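Local coordinates for ribosomal protein L11 methyltransferase (Lactobacillus delbrueckii subsp. bulgaricus ATCC BAA-365, PDB 3GRZ) that probably trimethylates lysine side chains of ribosomal protein L11 with S-adenosyl-L-methionine as methyl donor, this chain being its C-terminal methyltransferase part, at residues Q154-L165 and K182-I193. Sequence-based numbering, arbitrary orientation.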
loop_
_atom_site.group_PDB
_atom_site.type_symbol
_atom_site.label_atom_id
_atom_site.label_comp_id
_atom_site.label_asym_id
_atom_site.label_seq_id
_atom_site.Cartn_x
_atom_site.Cartn_y
_atom_site.Cartn_z
ATOM N N GLN B 154 6.529 -12.648 -8.546
ATOM C CA GLN B 154 5.939 -11.329 -8.708
ATOM C C GLN B 154 7.028 -10.286 -8.923
ATOM O O GLN B 154 8.196 -10.520 -8.609
ATOM C CB GLN B 154 5.101 -10.983 -7.481
ATOM C CG GLN B 154 3.885 -11.861 -7.362
ATOM C CD GLN B 154 3.151 -11.658 -6.078
ATOM O OE1 GLN B 154 3.494 -12.248 -5.050
ATOM N NE2 GLN B 154 2.116 -10.838 -6.123
ATOM N N VAL B 155 6.640 -9.153 -9.494
ATOM C CA VAL B 155 7.584 -8.107 -9.871
ATOM C C VAL B 155 6.976 -6.773 -9.431
ATOM O O VAL B 155 5.773 -6.543 -9.600
ATOM C CB VAL B 155 7.933 -8.133 -11.404
ATOM C CG1 VAL B 155 8.827 -6.989 -11.797
ATOM C CG2 VAL B 155 8.681 -9.423 -11.792
ATOM N N ILE B 156 7.792 -5.921 -8.825
ATOM C CA ILE B 156 7.385 -4.554 -8.513
ATOM C C ILE B 156 8.309 -3.557 -9.206
ATOM O O ILE B 156 9.521 -3.569 -8.970
ATOM C CB ILE B 156 7.411 -4.286 -7.002
ATOM C CG1 ILE B 156 6.513 -5.296 -6.284
ATOM C CG2 ILE B 156 6.994 -2.832 -6.700
ATOM C CD1 ILE B 156 6.884 -5.475 -4.861
ATOM N N PHE B 157 7.732 -2.723 -10.071
ATOM C CA PHE B 157 8.453 -1.635 -10.725
ATOM C C PHE B 157 8.008 -0.317 -10.158
ATOM O O PHE B 157 6.827 -0.118 -9.885
ATOM C CB PHE B 157 8.171 -1.568 -12.232
ATOM C CG PHE B 157 8.865 -2.631 -13.052
ATOM C CD1 PHE B 157 9.848 -3.458 -12.492
ATOM C CD2 PHE B 157 8.561 -2.766 -14.407
ATOM C CE1 PHE B 157 10.496 -4.421 -13.263
ATOM C CE2 PHE B 157 9.205 -3.735 -15.197
ATOM C CZ PHE B 157 10.159 -4.568 -14.624
ATOM N N SER B 158 8.954 0.596 -10.013
ATOM C CA SER B 158 8.636 1.983 -9.729
ATOM C C SER B 158 9.641 2.840 -10.494
ATOM O O SER B 158 10.562 2.297 -11.132
ATOM C CB SER B 158 8.695 2.258 -8.235
ATOM O OG SER B 158 8.096 3.509 -7.966
ATOM N N GLY B 159 9.450 4.156 -10.460
ATOM C CA GLY B 159 10.325 5.091 -11.168
ATOM C C GLY B 159 9.897 5.332 -12.609
ATOM O O GLY B 159 10.663 5.884 -13.395
ATOM N N ILE B 160 8.676 4.920 -12.950
ATOM C CA ILE B 160 8.140 5.085 -14.312
ATOM C C ILE B 160 7.444 6.426 -14.447
ATOM O O ILE B 160 6.448 6.673 -13.769
ATOM C CB ILE B 160 7.131 3.962 -14.670
ATOM C CG1 ILE B 160 7.806 2.599 -14.608
ATOM C CG2 ILE B 160 6.529 4.175 -16.073
ATOM C CD1 ILE B 160 6.845 1.433 -14.349
ATOM N N ASP B 161 7.958 7.304 -15.313
ATOM C CA ASP B 161 7.206 8.516 -15.680
ATOM C C ASP B 161 5.950 8.128 -16.476
ATOM O O ASP B 161 6.013 7.213 -17.284
ATOM C CB ASP B 161 8.079 9.466 -16.505
ATOM C CG ASP B 161 7.373 10.763 -16.812
ATOM O OD1 ASP B 161 7.239 11.591 -15.891
ATOM O OD2 ASP B 161 6.922 10.938 -17.962
ATOM N N TYR B 162 4.824 8.811 -16.250
ATOM C CA TYR B 162 3.537 8.428 -16.866
ATOM C C TYR B 162 3.535 8.393 -18.406
ATOM O O TYR B 162 2.815 7.591 -19.013
ATOM C CB TYR B 162 2.371 9.288 -16.334
ATOM C CG TYR B 162 2.283 10.682 -16.923
ATOM C CD1 TYR B 162 1.325 11.000 -17.899
ATOM C CD2 TYR B 162 3.154 11.684 -16.508
ATOM C CE1 TYR B 162 1.247 12.291 -18.437
ATOM C CE2 TYR B 162 3.092 12.958 -17.036
ATOM C CZ TYR B 162 2.143 13.265 -17.996
ATOM O OH TYR B 162 2.108 14.552 -18.494
ATOM N N LEU B 163 4.363 9.236 -19.021
ATOM C CA LEU B 163 4.532 9.256 -20.477
ATOM C C LEU B 163 5.233 8.006 -21.004
ATOM O O LEU B 163 5.059 7.639 -22.165
ATOM C CB LEU B 163 5.291 10.511 -20.914
ATOM C CG LEU B 163 4.616 11.864 -20.649
ATOM C CD1 LEU B 163 5.597 13.023 -20.858
ATOM C CD2 LEU B 163 3.363 12.056 -21.500
ATOM N N GLN B 164 6.012 7.354 -20.140
ATOM C CA GLN B 164 6.738 6.138 -20.493
ATOM C C GLN B 164 5.906 4.868 -20.314
ATOM O O GLN B 164 6.314 3.788 -20.747
ATOM C CB GLN B 164 8.003 6.025 -19.647
ATOM C CG GLN B 164 8.937 7.220 -19.739
ATOM C CD GLN B 164 10.129 6.977 -20.658
ATOM O OE1 GLN B 164 10.014 6.324 -21.709
ATOM N NE2 GLN B 164 11.291 7.500 -20.258
ATOM N N LEU B 165 4.752 4.991 -19.668
ATOM C CA LEU B 165 3.914 3.820 -19.363
ATOM C C LEU B 165 3.450 2.936 -20.555
ATOM O O LEU B 165 3.566 1.714 -20.464
ATOM C CB LEU B 165 2.758 4.193 -18.403
ATOM C CG LEU B 165 1.825 3.090 -17.880
ATOM C CD1 LEU B 165 2.575 1.964 -17.138
ATOM C CD2 LEU B 165 0.736 3.698 -17.013
ATOM N N LYS B 182 -1.733 -0.915 -10.644
ATOM C CA LYS B 182 -1.099 0.277 -11.165
ATOM C C LYS B 182 -1.310 1.394 -10.145
ATOM O O LYS B 182 -2.427 1.629 -9.681
ATOM C CB LYS B 182 -1.713 0.641 -12.514
ATOM C CG LYS B 182 -1.166 1.924 -13.128
ATOM C CD LYS B 182 -1.747 2.164 -14.522
ATOM C CE LYS B 182 -3.128 2.819 -14.464
ATOM N NZ LYS B 182 -3.782 2.882 -15.808
ATOM N N MET B 183 -0.231 2.063 -9.767
ATOM C CA MET B 183 -0.335 3.169 -8.816
ATOM C C MET B 183 0.250 4.411 -9.467
ATOM O O MET B 183 1.247 4.324 -10.161
ATOM C CB MET B 183 0.432 2.849 -7.529
ATOM C CG MET B 183 -0.185 1.788 -6.634
ATOM S SD MET B 183 0.933 1.351 -5.258
ATOM C CE MET B 183 2.121 0.335 -6.094
ATOM N N ARG B 184 -0.388 5.558 -9.274
ATOM C CA ARG B 184 0.132 6.789 -9.806
ATOM C C ARG B 184 0.086 7.885 -8.760
ATOM O O ARG B 184 -0.992 8.222 -8.264
ATOM C CB ARG B 184 -0.626 7.222 -11.068
ATOM C CG ARG B 184 -0.185 8.614 -11.515
ATOM C CD ARG B 184 -0.522 8.947 -12.925
ATOM N NE ARG B 184 -0.108 10.315 -13.216
ATOM C CZ ARG B 184 -0.365 10.948 -14.352
ATOM N NH1 ARG B 184 0.045 12.198 -14.518
ATOM N NH2 ARG B 184 -1.026 10.328 -15.320
ATOM N N ALA B 185 1.261 8.428 -8.434
ATOM C CA ALA B 185 1.396 9.586 -7.547
ATOM C C ALA B 185 2.189 10.688 -8.257
ATOM O O ALA B 185 3.366 10.504 -8.586
ATOM C CB ALA B 185 2.084 9.190 -6.231
ATOM N N GLY B 186 1.544 11.827 -8.493
ATOM C CA GLY B 186 2.136 12.900 -9.296
ATOM C C GLY B 186 2.312 12.397 -10.710
ATOM O O GLY B 186 1.376 11.869 -11.293
ATOM N N ARG B 187 3.520 12.513 -11.252
ATOM C CA ARG B 187 3.782 11.984 -12.593
ATOM C C ARG B 187 4.355 10.565 -12.586
ATOM O O ARG B 187 4.603 9.980 -13.643
ATOM C CB ARG B 187 4.630 12.963 -13.424
ATOM C CG ARG B 187 6.085 13.219 -12.989
ATOM C CD ARG B 187 6.730 14.287 -13.929
ATOM N NE ARG B 187 6.656 13.882 -15.343
ATOM C CZ ARG B 187 6.502 14.696 -16.389
ATOM N NH1 ARG B 187 6.394 16.014 -16.230
ATOM N NH2 ARG B 187 6.452 14.180 -17.615
ATOM N N TRP B 188 4.521 10.005 -11.388
ATOM C CA TRP B 188 5.200 8.715 -11.208
ATOM C C TRP B 188 4.251 7.540 -11.121
ATOM O O TRP B 188 3.199 7.637 -10.509
ATOM C CB TRP B 188 6.083 8.738 -9.954
ATOM C CG TRP B 188 7.127 9.777 -10.033
ATOM C CD1 TRP B 188 7.183 10.943 -9.315
ATOM C CD2 TRP B 188 8.252 9.786 -10.912
ATOM N NE1 TRP B 188 8.286 11.665 -9.683
ATOM C CE2 TRP B 188 8.964 10.979 -10.660
ATOM C CE3 TRP B 188 8.739 8.892 -11.884
ATOM C CZ2 TRP B 188 10.141 11.305 -11.341
ATOM C CZ3 TRP B 188 9.911 9.218 -12.561
ATOM C CH2 TRP B 188 10.596 10.415 -12.286
ATOM N N ILE B 189 4.666 6.430 -11.712
ATOM C CA ILE B 189 3.889 5.207 -11.770
ATOM C C ILE B 189 4.628 4.088 -11.061
ATOM O O ILE B 189 5.850 3.945 -11.213
ATOM C CB ILE B 189 3.644 4.773 -13.256
ATOM C CG1 ILE B 189 3.062 5.922 -14.093
ATOM C CG2 ILE B 189 2.784 3.522 -13.347
ATOM C CD1 ILE B 189 1.606 6.176 -13.911
ATOM N N GLY B 190 3.884 3.295 -10.290
ATOM C CA GLY B 190 4.374 2.029 -9.749
ATOM C C GLY B 190 3.491 0.892 -10.222
ATOM O O GLY B 190 2.281 1.059 -10.362
ATOM N N LEU B 191 4.086 -0.268 -10.475
ATOM C CA LEU B 191 3.329 -1.433 -10.947
ATOM C C LEU B 191 3.612 -2.693 -10.153
ATOM O O LEU B 191 4.775 -3.004 -9.879
ATOM C CB LEU B 191 3.655 -1.735 -12.417
ATOM C CG LEU B 191 3.552 -0.629 -13.465
ATOM C CD1 LEU B 191 4.165 -1.139 -14.774
ATOM C CD2 LEU B 191 2.097 -0.212 -13.670
ATOM N N ALA B 192 2.548 -3.416 -9.806
ATOM C CA ALA B 192 2.653 -4.790 -9.320
ATOM C C ALA B 192 2.350 -5.710 -10.502
ATOM O O ALA B 192 1.319 -5.559 -11.166
ATOM C CB ALA B 192 1.690 -5.045 -8.173
ATOM N N ILE B 193 3.259 -6.649 -10.746
ATOM C CA ILE B 193 3.324 -7.428 -11.974
ATOM C C ILE B 193 3.417 -8.925 -11.650
ATOM O O ILE B 193 4.088 -9.323 -10.699
ATOM C CB ILE B 193 4.550 -6.979 -12.835
ATOM C CG1 ILE B 193 4.362 -5.548 -13.354
ATOM C CG2 ILE B 193 4.822 -7.925 -14.019
ATOM C CD1 ILE B 193 5.687 -4.821 -13.616
#
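Val155 and Phe157 pair with Ile193 and Leu191 through reciprocal backbone hydrogen bonds, such as Leu191 N to Phe157 O at 2.8 Å, joining two antiparallel strands. The register then slips by one residue in a beta bulge. Gly159 suits it, because at its positive phi a CB would jam against the preceding carbonyl, and the bulge lies next to Asn132, a probable S-adenosyl-L-methionine ligand. Pairing resumes at Ile160, whose O accepts from Ile189 N at 2.7 Å, while the return bond is weak.

Apolar side chains fill the face bearing Phe157, Ile160 and Leu191, over which helices 135-145 and 165-174 pack. Ile193 lays CD1 over the Phe157 ring in a CH-pi contact, 4.0 Å from its centroid. Ile160 CD1 meets Leu191 CD1 at 3.7 Å, and Leu165 reaches back to Ile189 and Leu191.

At the turn end, round Asp161 and Tyr162, charged and aromatic groups take over. A chi1 of -176° turns the Asp161 carboxylate away from the backbone N and out to Arg187, where a salt bridge forms edge to edge, the planes nearly coplanar (23°), OD1 at NE and OD2 at NH2. OD2 also takes Leu163 N from above the carboxylate, an Asx turn. An asparagine in its place would probably leave the Arg187 charge without its mate and its guanidinium less firmly held. Tyr162 offers one ring face to the Arg184 guanidinium, stacked 4.2 Å between centres in an off-centre cation-pi contact, while Arg184 NE is held by Gly186 O at 2.9 Å.

A type II' turn from Ala185 to Trp188 makes 182-193 a beta hairpin, which places strand 188-195 antiparallel between 153-161 and 177-185, as in the 3-2-1-4-5-7-6 order of the Rossmann-like class I methyltransferase fold.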